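Local coordinates for protein endolysin (Clostridium phage phictp1, PDB 5A6S) that probably binds the clostridial cell wall, as the truncated wall-binding domain of a phage endolysin, the enzyme class that lyses the host, at residues 67-70 / 71-74. The protein carries 1 engineered substitution. Numbering follows the deposited sequence.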
ATOM      1  N   THR B  67       9.252  -4.156  -8.988  1.00 20.67           N
ATOM      2  CA  THR B  67       9.943  -3.205  -9.864  1.00 20.96           C
ATOM      3  C   THR B  67       8.985  -2.027 -10.174  1.00 19.98           C
ATOM      4  O   THR B  67       9.460  -0.953 -10.438  1.00 21.61           O
ATOM      5  CB  THR B  67      10.494  -3.886 -11.162  1.00 21.63           C
ATOM      6  OG1 THR B  67       9.422  -4.536 -11.837  1.00 20.53           O
ATOM      7  CG2 THR B  67      11.533  -4.890 -10.887  1.00 23.20           C
ATOM      8  N   THR B  68       7.673  -2.226 -10.167  1.00 18.22           N
ATOM      9  CA  THR B  68       6.725  -1.125 -10.298  1.00 18.91           C
ATOM     10  C   THR B  68       6.945  -0.174  -9.135  1.00 19.61           C
ATOM     11  O   THR B  68       7.068   1.020  -9.319  1.00 19.38           O
ATOM     12  CB  THR B  68       5.309  -1.640 -10.352  1.00 18.00           C
ATOM     13  OG1 THR B  68       5.081  -2.301 -11.643  1.00 19.08           O
ATOM     14  CG2 THR B  68       4.352  -0.541 -10.184  1.00 18.47           C
ATOM     15  N   MET B  69       7.097  -0.730  -7.940  1.00 19.34           N
ATOM     16  CA  MET B  69       7.316   0.141  -6.771  1.00 19.15           C
ATOM     17  C   MET B  69       8.622   0.866  -6.896  1.00 18.69           C
ATOM     18  O   MET B  69       8.693   2.067  -6.542  1.00 21.55           O
ATOM     19  CB  MET B  69       7.242  -0.649  -5.476  1.00 18.35           C
ATOM     20  CG  MET B  69       7.301   0.273  -4.211  1.00 18.18           C
ATOM     21  SD  MET B  69       5.839   1.238  -3.933  1.00 18.98           S
ATOM     22  CE  MET B  69       6.493   2.851  -4.351  1.00 19.40           C
ATOM     23  N   GLN B  70       9.686   0.187  -7.340  1.00 18.31           N
ATOM     24  CA  GLN B  70      10.984   0.832  -7.505  1.00 20.86           C
ATOM     25  C   GLN B  70      10.908   1.979  -8.502  1.00 20.60           C
ATOM     26  O   GLN B  70      11.494   3.027  -8.307  1.00 19.32           O
ATOM     27  CB  GLN B  70      12.093  -0.180  -7.893  1.00 20.14           C
ATOM     28  CG  GLN B  70      13.508   0.394  -7.872  1.00 23.07           C
ATOM     29  CD  GLN B  70      13.906   0.917  -6.507  1.00 23.24           C
ATOM     30  OE1 GLN B  70      14.073   2.134  -6.255  1.00 24.71           O
ATOM     31  NE2 GLN B  70      14.127   0.008  -5.634  1.00 20.79           N
ATOM     32  N   ALA B  71      10.262   1.744  -9.611  1.00 20.89           N
ATOM     33  CA  ALA B  71      10.108   2.787 -10.622  1.00 22.04           C
ATOM     34  C   ALA B  71       9.336   4.002 -10.059  1.00 22.07           C
ATOM     35  O   ALA B  71       9.611   5.130 -10.416  1.00 21.85           O
ATOM     36  CB  ALA B  71       9.365   2.190 -11.800  1.00 23.02           C
ATOM     37  N   VAL B  72       8.309   3.767  -9.242  1.00 21.44           N
ATOM     38  CA  VAL B  72       7.624   4.873  -8.600  1.00 21.46           C
ATOM     39  C   VAL B  72       8.557   5.595  -7.604  1.00 22.21           C
ATOM     40  O   VAL B  72       8.619   6.827  -7.618  1.00 19.46           O
ATOM     41  CB  VAL B  72       6.330   4.447  -7.923  1.00 21.91           C
ATOM     42  CG1 VAL B  72       5.862   5.472  -6.897  1.00 21.43           C
ATOM     43  CG2 VAL B  72       5.245   4.159  -8.920  1.00 23.63           C
ATOM     44  N   LEU B  73       9.352   4.890  -6.797  1.00 19.22           N
ATOM     45  CA  LEU B  73      10.260   5.624  -5.941  1.00 22.05           C
ATOM     46  C   LEU B  73      11.319   6.387  -6.728  1.00 23.42           C
ATOM     47  O   LEU B  73      11.691   7.495  -6.345  1.00 22.64           O
ATOM     48  CB  LEU B  73      10.968   4.683  -4.966  1.00 22.38           C
ATOM     49  CG  LEU B  73      10.109   3.917  -3.997  1.00 24.13           C
ATOM     50  CD1 LEU B  73      10.929   2.902  -3.226  1.00 25.05           C
ATOM     51  CD2 LEU B  73       9.429   4.916  -3.054  1.00 22.43           C
ATOM     52  N   ASP B  74      11.804   5.826  -7.824  1.00 24.10           N
ATOM     53  CA  ASP B  74      12.784   6.524  -8.665  1.00 26.12           C
ATOM     54  C   ASP B  74      12.150   7.791  -9.302  1.00 30.09           C
ATOM     55  O   ASP B  74      12.816   8.835  -9.433  1.00 27.70           O
ATOM     56  CB  ASP B  74      13.271   5.604  -9.788  1.00 28.54           C
ATOM     57  CG  ASP B  74      14.181   4.507  -9.318  1.00 28.59           C
ATOM     58  OD1 ASP B  74      14.627   4.487  -8.158  1.00 27.78           O
ATOM     59  OD2 ASP B  74      14.474   3.593 -10.140  1.00 31.10           O
TER
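M69 reaches down the helix toward V72 and L73 because its CG stands anti to the backbone N (chi1 -173°) and the chain then bends at chi2 and chi3. These bends carry the methyl CE to 3.7 Å from V72 CG1 and 3.8 Å from L73 CG, so the end of an unbranched chain lies against side chains three and four places on. V72 meets it with the branch that is anti to its own backbone N. Branched and apolar, V72 suits the fold's interior, packing on L19, V45 and I60; M69 rests on A15 and Y18 and on Y18 of the second subunit, and L73 packs on Q70 of that subunit. Buried T68 has its hydroxyl bonded to G62 N.

On another side, Q70 and D74 cross with amide and carboxylate planes 35° apart. Q70 OE1 and D74 OD1, both acceptors, stand 3.1 Å apart without a bond between them; Q70 is long enough for its amide oxygen to accept a hydrogen bond from Q70 NE2 of the second subunit. Charged D74 suits its partly exposed place.

Beneath the side chains, four nearly straight bonds link each residue to the fourth one on, among them L73 N to M69 O at 2.9 Å. A71, small, touches I60 of strand 58-60. This is a regular amphipathic alpha-helix of an alpha/beta fold, packed on helix 11-23, the parallel beta-sheet and a partner subunit.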